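Long-range contacts in methylocystis parvus OBBP MbnE (Methylocystis parvus OBBP, PDB 5ICQ), which probably binds the copper-chelating peptide methanobactin in the periplasm, as a solute-binding protein that serves its transport: residues N322-N327 with M494-Y499; Q509-S514 with S522-A527. All blocks are in the same frame, centred on the assembly; numbering follows the deposited sequence.

Interaction 1 of 2, residues N322-N327 with M494-Y499; sequences NGFVFN and MMIGQY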
ATOM      1  N   ASN A 322       0.640  10.778   3.682  1.00  7.12           N
ATOM      2  CA  ASN A 322      -0.395  11.684   3.204  1.00  4.67           C
ATOM      3  C   ASN A 322       0.060  13.107   3.488  1.00  5.43           C
ATOM      4  O   ASN A 322       0.826  13.342   4.425  1.00  7.04           O
ATOM      5  CB  ASN A 322      -1.737  11.468   3.918  1.00 14.48           C
ATOM      6  CG  ASN A 322      -2.214  10.047   3.866  1.00 30.24           C
ATOM      7  OD1 ASN A 322      -2.028   9.354   2.869  1.00 33.76           O
ATOM      8  ND2 ASN A 322      -2.853   9.603   4.945  1.00 25.65           N
ATOM      9  N   GLY A 323      -0.421  14.062   2.700  1.00  7.17           N
ATOM     10  CA  GLY A 323      -0.013  15.433   2.967  1.00 10.87           C
ATOM     11  C   GLY A 323      -0.773  16.431   2.128  1.00  7.37           C
ATOM     12  O   GLY A 323      -1.462  16.073   1.168  1.00  8.05           O
ATOM     13  N   PHE A 324      -0.637  17.706   2.512  1.00  7.86           N
ATOM     14  CA  PHE A 324      -1.047  18.801   1.641  1.00  6.20           C
ATOM     15  C   PHE A 324      -0.077  18.889   0.472  1.00  9.36           C
ATOM     16  O   PHE A 324       1.118  19.112   0.677  1.00 10.72           O
ATOM     17  CB  PHE A 324      -1.052  20.140   2.390  1.00  8.34           C
ATOM     18  CG  PHE A 324      -2.128  20.274   3.436  1.00  8.14           C
ATOM     19  CD1 PHE A 324      -3.459  20.478   3.068  1.00 12.40           C
ATOM     20  CD2 PHE A 324      -1.799  20.261   4.783  1.00 11.99           C
ATOM     21  CE1 PHE A 324      -4.457  20.622   4.038  1.00 12.99           C
ATOM     22  CE2 PHE A 324      -2.781  20.428   5.756  1.00 14.02           C
ATOM     23  CZ  PHE A 324      -4.118  20.609   5.374  1.00  8.58           C
ATOM     24  N   VAL A 325      -0.581  18.757  -0.751  1.00  4.70           N
ATOM     25  CA  VAL A 325       0.263  18.752  -1.940  1.00  3.90           C
ATOM     26  C   VAL A 325       0.240  20.132  -2.576  1.00  6.12           C
ATOM     27  O   VAL A 325      -0.839  20.660  -2.863  1.00  9.40           O
ATOM     28  CB  VAL A 325      -0.217  17.701  -2.955  1.00  9.49           C
ATOM     29  CG1 VAL A 325       0.620  17.809  -4.218  1.00 10.75           C
ATOM     30  CG2 VAL A 325      -0.110  16.295  -2.369  1.00 10.51           C
ATOM     31  N   PHE A 326       1.425  20.695  -2.841  1.00  5.64           N
ATOM     32  CA  PHE A 326       1.534  21.929  -3.617  1.00  5.50           C
ATOM     33  C   PHE A 326       1.469  21.628  -5.110  1.00  8.48           C
ATOM     34  O   PHE A 326       2.135  20.714  -5.601  1.00  9.18           O
ATOM     35  CB  PHE A 326       2.869  22.642  -3.337  1.00  5.11           C
ATOM     36  CG  PHE A 326       3.051  23.116  -1.916  1.00  6.49           C
ATOM     37  CD1 PHE A 326       2.614  24.378  -1.525  1.00  7.23           C
ATOM     38  CD2 PHE A 326       3.740  22.334  -0.996  1.00  9.25           C
ATOM     39  CE1 PHE A 326       2.833  24.834  -0.221  1.00  5.45           C
ATOM     40  CE2 PHE A 326       3.950  22.762   0.294  1.00  7.62           C
ATOM     41  CZ  PHE A 326       3.504  24.023   0.689  1.00  7.12           C
ATOM     42  N   ASN A 327       0.699  22.422  -5.849  1.00  6.42           N
ATOM     43  CA  ASN A 327       0.733  22.274  -7.301  1.00  5.44           C
ATOM     44  C   ASN A 327       1.895  23.107  -7.819  1.00  9.53           C
ATOM     45  O   ASN A 327       1.756  24.307  -8.087  1.00 10.69           O
ATOM     46  CB  ASN A 327      -0.584  22.691  -7.948  1.00  7.95           C
ATOM     47  CG  ASN A 327      -0.571  22.451  -9.456  1.00 12.95           C
ATOM     48  OD1 ASN A 327       0.466  22.095 -10.019  1.00  8.06           O
ATOM     49  ND2 ASN A 327      -1.720  22.625 -10.108  1.00  9.06           N
ATOM     50  N   MET A 494      -3.730  23.603  -4.138  1.00  7.62           N
ATOM     51  CA  MET A 494      -3.313  22.664  -3.108  1.00 10.23           C
ATOM     52  C   MET A 494      -4.454  21.688  -2.870  1.00  8.78           C
ATOM     53  O   MET A 494      -5.628  22.059  -2.955  1.00  8.20           O
ATOM     54  CB  MET A 494      -2.965  23.395  -1.800  1.00  6.30           C
ATOM     55  CG  MET A 494      -2.602  22.457  -0.628  1.00  6.25           C
ATOM     56  SD  MET A 494      -2.042  23.394   0.817  1.00  9.10           S
ATOM     57  CE  MET A 494      -0.410  23.885   0.281  1.00 11.32           C
ATOM     58  N   MET A 495      -4.109  20.440  -2.588  1.00  5.46           N
ATOM     59  CA  MET A 495      -5.112  19.452  -2.222  1.00  6.90           C
ATOM     60  C   MET A 495      -4.414  18.454  -1.323  1.00  8.94           C
ATOM     61  O   MET A 495      -3.200  18.526  -1.120  1.00 14.09           O
ATOM     62  CB  MET A 495      -5.733  18.779  -3.459  1.00  8.60           C
ATOM     63  CG  MET A 495      -4.756  17.998  -4.321  1.00 12.60           C
ATOM     64  SD  MET A 495      -5.638  17.056  -5.610  1.00 25.21           S
ATOM     65  CE  MET A 495      -6.232  15.663  -4.645  1.00 31.67           C
ATOM     66  N   ILE A 496      -5.176  17.526  -0.763  1.00  7.21           N
ATOM     67  CA  ILE A 496      -4.594  16.494   0.093  1.00  6.57           C
ATOM     68  C   ILE A 496      -4.392  15.249  -0.755  1.00 13.05           C
ATOM     69  O   ILE A 496      -5.312  14.818  -1.459  1.00 13.53           O
ATOM     70  CB  ILE A 496      -5.475  16.227   1.324  1.00  9.26           C
ATOM     71  CG1 ILE A 496      -5.389  17.443   2.255  1.00 13.66           C
ATOM     72  CG2 ILE A 496      -5.019  14.954   2.038  1.00 12.39           C
ATOM     73  CD1 ILE A 496      -6.380  17.430   3.417  1.00 16.84           C
ATOM     74  N   GLY A 497      -3.176  14.696  -0.728  1.00 10.73           N
ATOM     75  CA  GLY A 497      -2.848  13.560  -1.559  1.00  9.84           C
ATOM     76  C   GLY A 497      -2.233  12.450  -0.733  1.00 12.72           C
ATOM     77  O   GLY A 497      -1.759  12.665   0.380  1.00  9.87           O
ATOM     78  N   GLN A 498      -2.236  11.250  -1.310  1.00  8.29           N
ATOM     79  CA  GLN A 498      -1.729  10.061  -0.637  1.00 12.76           C
ATOM     80  C   GLN A 498      -0.611   9.420  -1.454  1.00 10.44           C
ATOM     81  O   GLN A 498      -0.736   9.261  -2.675  1.00 10.34           O
ATOM     82  CB  GLN A 498      -2.873   9.074  -0.407  1.00 23.46           C
ATOM     83  CG  GLN A 498      -2.468   7.788   0.251  1.00 40.09           C
ATOM     84  CD  GLN A 498      -3.660   7.007   0.774  1.00 44.24           C
ATOM     85  OE1 GLN A 498      -4.386   6.373   0.009  1.00 42.67           O
ATOM     86  NE2 GLN A 498      -3.865   7.051   2.091  1.00 42.56           N
ATOM     87  N   TYR A 499       0.484   9.053  -0.772  1.00  7.10           N
ATOM     88  CA  TYR A 499       1.642   8.357  -1.360  1.00  5.37           C
ATOM     89  C   TYR A 499       1.965   7.198  -0.415  1.00  9.28           C
ATOM     90  O   TYR A 499       2.866   7.312   0.411  1.00  9.64           O
ATOM     91  CB  TYR A 499       2.842   9.300  -1.521  1.00 10.17           C
ATOM     92  CG  TYR A 499       2.538  10.493  -2.395  1.00 11.03           C
ATOM     93  CD1 TYR A 499       1.958  11.641  -1.865  1.00 10.31           C
ATOM     94  CD2 TYR A 499       2.793  10.452  -3.759  1.00  8.98           C
ATOM     95  CE1 TYR A 499       1.656  12.732  -2.673  1.00 10.42           C
ATOM     96  CE2 TYR A 499       2.507  11.546  -4.575  1.00  9.47           C
ATOM     97  CZ  TYR A 499       1.945  12.681  -4.021  1.00 10.45           C
ATOM     98  OH  TYR A 499       1.641  13.766  -4.820  1.00 11.91           O
TER

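Interaction 2 of 2, residues Q509-S514 with S522-A527; sequences QRMRWS and SSFNLA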
ATOM      1  N   GLN A 509       6.799   4.062  -8.005  1.00 12.66           N
ATOM      2  CA  GLN A 509       7.381   5.366  -7.701  1.00 13.56           C
ATOM      3  C   GLN A 509       7.463   6.241  -8.943  1.00 14.00           C
ATOM      4  O   GLN A 509       7.373   7.471  -8.842  1.00 11.84           O
ATOM      5  CB  GLN A 509       8.777   5.209  -7.089  1.00  9.41           C
ATOM      6  CG  GLN A 509       8.789   4.507  -5.711  1.00 10.29           C
ATOM      7  CD  GLN A 509       7.852   5.149  -4.702  1.00 10.36           C
ATOM      8  OE1 GLN A 509       7.906   6.360  -4.463  1.00 10.82           O
ATOM      9  NE2 GLN A 509       6.970   4.339  -4.113  1.00 12.14           N
ATOM     10  N   ARG A 510       7.650   5.636 -10.119  1.00 14.57           N
ATOM     11  CA  ARG A 510       7.673   6.437 -11.342  1.00 15.36           C
ATOM     12  C   ARG A 510       6.329   7.111 -11.586  1.00 13.51           C
ATOM     13  O   ARG A 510       6.274   8.265 -12.026  1.00 12.30           O
ATOM     14  CB  ARG A 510       8.051   5.572 -12.546  1.00 19.70           C
ATOM     15  CG  ARG A 510       9.480   5.082 -12.510  1.00 26.27           C
ATOM     16  CD  ARG A 510      10.048   4.984 -13.911  1.00 45.97           C
ATOM     17  NE  ARG A 510      11.505   5.080 -13.910  1.00 54.61           N
ATOM     18  CZ  ARG A 510      12.319   4.078 -14.223  1.00 56.75           C
ATOM     19  NH1 ARG A 510      11.817   2.897 -14.574  1.00 56.76           N
ATOM     20  NH2 ARG A 510      13.635   4.258 -14.191  1.00 45.52           N
ATOM     21  N   MET A 511       5.231   6.402 -11.335  1.00 10.61           N
ATOM     22  CA  MET A 511       3.924   7.002 -11.578  1.00 14.24           C
ATOM     23  C   MET A 511       3.708   8.204 -10.671  1.00 13.58           C
ATOM     24  O   MET A 511       3.130   9.210 -11.091  1.00 15.03           O
ATOM     25  CB  MET A 511       2.812   5.971 -11.364  1.00 14.67           C
ATOM     26  CG  MET A 511       3.134   4.608 -11.967  1.00 26.39           C
ATOM     27  SD  MET A 511       1.780   3.426 -11.795  1.00 37.44           S
ATOM     28  CE  MET A 511       1.580   3.299 -10.030  1.00 31.32           C
ATOM     29  N   ARG A 512       4.183   8.120  -9.427  1.00  8.96           N
ATOM     30  CA  ARG A 512       3.928   9.168  -8.438  1.00  6.68           C
ATOM     31  C   ARG A 512       4.869  10.364  -8.555  1.00 10.20           C
ATOM     32  O   ARG A 512       4.504  11.465  -8.128  1.00  8.61           O
ATOM     33  CB  ARG A 512       4.083   8.611  -7.027  1.00  9.07           C
ATOM     34  CG  ARG A 512       3.185   7.442  -6.680  1.00 11.32           C
ATOM     35  CD  ARG A 512       3.680   6.808  -5.396  1.00 11.45           C
ATOM     36  NE  ARG A 512       2.836   5.694  -4.962  1.00 14.29           N
ATOM     37  CZ  ARG A 512       2.944   5.097  -3.776  1.00 19.89           C
ATOM     38  NH1 ARG A 512       3.851   5.510  -2.899  1.00 15.25           N
ATOM     39  NH2 ARG A 512       2.135   4.094  -3.459  1.00 21.06           N
ATOM     40  N   TRP A 513       6.100  10.165  -9.044  1.00  7.61           N
ATOM     41  CA  TRP A 513       7.120  11.205  -8.890  1.00  8.17           C
ATOM     42  C   TRP A 513       7.980  11.481 -10.120  1.00  9.08           C
ATOM     43  O   TRP A 513       8.774  12.421 -10.063  1.00 10.66           O
ATOM     44  CB  TRP A 513       8.056  10.863  -7.708  1.00 10.14           C
ATOM     45  CG  TRP A 513       7.341  10.916  -6.384  1.00  8.64           C
ATOM     46  CD1 TRP A 513       6.974   9.859  -5.592  1.00  6.63           C
ATOM     47  CD2 TRP A 513       6.875  12.103  -5.717  1.00  8.86           C
ATOM     48  NE1 TRP A 513       6.304  10.322  -4.474  1.00  9.72           N
ATOM     49  CE2 TRP A 513       6.239  11.694  -4.526  1.00  9.07           C
ATOM     50  CE3 TRP A 513       6.943  13.470  -6.013  1.00  7.73           C
ATOM     51  CZ2 TRP A 513       5.670  12.610  -3.630  1.00 13.86           C
ATOM     52  CZ3 TRP A 513       6.381  14.381  -5.119  1.00 10.94           C
ATOM     53  CH2 TRP A 513       5.743  13.943  -3.949  1.00 12.61           C
ATOM     54  N   SER A 514       7.867  10.724 -11.213  1.00 15.51           N
ATOM     55  CA  SER A 514       8.778  10.924 -12.337  1.00 12.64           C
ATOM     56  C   SER A 514       8.389  12.154 -13.150  1.00 11.93           C
ATOM     57  O   SER A 514       7.216  12.538 -13.223  1.00  9.68           O
ATOM     58  CB  SER A 514       8.805   9.698 -13.256  1.00 11.16           C
ATOM     59  OG  SER A 514       7.606   9.628 -14.003  1.00 19.37           O
ATOM     60  N   SER A 522      -4.507  12.539 -15.053  1.00  9.66           N
ATOM     61  CA  SER A 522      -4.891  11.429 -14.186  1.00 12.67           C
ATOM     62  C   SER A 522      -3.716  10.723 -13.529  1.00 17.19           C
ATOM     63  O   SER A 522      -3.924   9.703 -12.874  1.00 13.94           O
ATOM     64  CB  SER A 522      -5.737  10.382 -14.928  1.00 21.83           C
ATOM     65  OG  SER A 522      -6.911  10.969 -15.448  1.00 20.59           O
ATOM     66  N   SER A 523      -2.492  11.227 -13.661  1.00 14.81           N
ATOM     67  CA  SER A 523      -1.405  10.501 -13.022  1.00 10.18           C
ATOM     68  C   SER A 523      -1.408  10.762 -11.518  1.00 13.78           C
ATOM     69  O   SER A 523      -2.054  11.687 -11.020  1.00 13.86           O
ATOM     70  CB  SER A 523      -0.052  10.887 -13.631  1.00 15.31           C
ATOM     71  OG  SER A 523       0.491  12.028 -12.996  1.00 13.16           O
ATOM     72  N   PHE A 524      -0.654   9.932 -10.795  1.00  9.58           N
ATOM     73  CA  PHE A 524      -0.476  10.058  -9.350  1.00  7.79           C
ATOM     74  C   PHE A 524       0.491  11.162  -8.954  1.00  9.19           C
ATOM     75  O   PHE A 524       0.649  11.423  -7.756  1.00  8.97           O
ATOM     76  CB  PHE A 524       0.018   8.733  -8.766  1.00 12.59           C
ATOM     77  CG  PHE A 524      -0.963   7.609  -8.932  1.00 27.44           C
ATOM     78  CD1 PHE A 524      -2.309   7.872  -9.109  1.00 31.42           C
ATOM     79  CD2 PHE A 524      -0.549   6.287  -8.916  1.00 37.09           C
ATOM     80  CE1 PHE A 524      -3.222   6.841  -9.267  1.00 38.59           C
ATOM     81  CE2 PHE A 524      -1.466   5.256  -9.072  1.00 39.27           C
ATOM     82  CZ  PHE A 524      -2.795   5.539  -9.245  1.00 35.56           C
ATOM     83  N   ASN A 525       1.134  11.810  -9.917  1.00  7.16           N
ATOM     84  CA  ASN A 525       2.131  12.838  -9.613  1.00  7.17           C
ATOM     85  C   ASN A 525       1.415  14.176  -9.408  1.00  8.34           C
ATOM     86  O   ASN A 525       1.448  15.080 -10.245  1.00  7.06           O
ATOM     87  CB  ASN A 525       3.171  12.904 -10.730  1.00  5.28           C
ATOM     88  CG  ASN A 525       4.384  13.752 -10.355  1.00  7.19           C
ATOM     89  OD1 ASN A 525       4.322  14.573  -9.439  1.00  9.18           O
ATOM     90  ND2 ASN A 525       5.484  13.567 -11.081  1.00  6.50           N
ATOM     91  N   LEU A 526       0.744  14.283  -8.252  1.00  8.21           N
ATOM     92  CA  LEU A 526      -0.137  15.430  -8.025  1.00  7.05           C
ATOM     93  C   LEU A 526       0.637  16.740  -7.935  1.00  5.99           C
ATOM     94  O   LEU A 526       0.134  17.787  -8.357  1.00  8.77           O
ATOM     95  CB  LEU A 526      -0.942  15.211  -6.749  1.00  6.63           C
ATOM     96  CG  LEU A 526      -1.799  13.953  -6.763  1.00  9.39           C
ATOM     97  CD1 LEU A 526      -2.509  13.768  -5.413  1.00 20.26           C
ATOM     98  CD2 LEU A 526      -2.795  14.063  -7.888  1.00 15.53           C
ATOM     99  N   ALA A 527       1.846  16.708  -7.377  1.00  4.36           N
ATOM    100  CA  ALA A 527       2.616  17.935  -7.209  1.00  7.07           C
ATOM    101  C   ALA A 527       3.228  18.431  -8.513  1.00  9.44           C
ATOM    102  O   ALA A 527       3.621  19.603  -8.594  1.00  9.73           O
ATOM    103  CB  ALA A 527       3.721  17.724  -6.170  1.00  8.15           C
TER
HETATM  104  O   HOH W   1       0.444   7.729 -12.543  1.00 26.89           O

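Interaction 1 of 2, residues N322-N327 with M494-Y499
Met494 lies beside Phe326, its partner across the strand pair, with sulfur and methyl turned to two different rings. With CG anti to the backbone N (chi1 176°) and the chain bent at its last torsion, Met494 CE is placed over one face of the Phe326 ring, 3.4 Å from CE1, a CH-pi contact. Met494 SD lies oblique to the Phe324 ring, 4.8 Å from its centroid, a Met-aromatic contact, and also touches Phe324 CB. Ile496 runs alongside the same ring from the other strand, CG1 3.7 Å from Phe324 CD1, and Tyr462 meets that ring from outside the pair. On the reverse face of the sheet Val325 CG2 comes to the edge of the Tyr499 ring, in its plane and 4.0 Å from CE1. The same methyl sits over Gly497, where a side chain on that face would collide with it. At the strand ends Asn322 and Gln498 lie side by side with amide planes 37° apart; Gln498 NE2 donates to Asn322 OD1 (3.0 Å), the donor tilted from the carbonyl plane of the asparagine. Were Asn322 an alanine, Gln498 NE2 would probably lose this acceptor and its amide be freer to turn. Backbone bonds join Gly323 with Gly497 in both directions, and Val325 with Met495 likewise; the bond from Val325 N to Met495 O is almost straight at 2.7 Å, while the return bond from Met495 N to Val325 O is longer at 3.3 Å. Strands 567-572 and 442-450 continue the sheet beyond 322-326 and 494-498 respectively. The arrangement is a twisted antiparallel strand pair, alternating hydrogen-bonded and non-hydrogen-bonded positions, inside a mixed sheet of a family 5 extracellular solute-binding protein.

Interaction 2 of 2, residues Q509-S514 with S522-A527
A chi1 of -169° swings the Asn525 amide opposite its own N, alongside the carbonyl end of Arg512, while Phe524, CG beside its own N (chi1 -63°), presents a ring edge to Met511. Asn525 is the centre of an inverse gamma turn, and just before it Ser523 OG accepts from Asn525 N in an ST turn; the two turns fold this loop against the last part of helix 508-513. Met511 runs beside Phe524, its bent end bringing CE near the ring plane, 3.7 Å from Phe524 CE2. Arg512 crosses the phenylalanine, its CG 4.0 Å from Phe524 CB; its guanidinium goes on to Val500 O through NH1. Asn525 CA makes a short C-H...O contact with Arg512 O (3.1 Å). A water accepts from Phe524 N and donates weakly to Met511 O, bridging the two backbones. Ser523 OG is also bonded to Thr517 O, which ties the ST turn to the connecting loop. Asn525 ND2 is hydrogen-bonded to Ala529 O further along the loop and, more weakly, to Ser514 O, at 2.9 Å with an N-H...O angle of 124°.

In the fold
Interactions 1 and 2 follow one another along the chain, with centres about 12 Å apart on the same side of the chain's centre, and they pack directly together. Tyr499, at the end of the first, stacks on Trp513 of the second, with Tyr499 CE2 3.5 Å from Trp513 CZ2, while Tyr499 OH rests 3.5 Å from Leu526 CB. Ala527 CB lies 3.4 Å from Phe326 O, and Arg329 accompanies both contacts, bonded to Asn327 OD1 and Leu526 O. The loop 522-527 thus packs against the sheet as well as against its helix. A sulfate, probably from crystallisation, lies about 5 Å from the Met511 side chain.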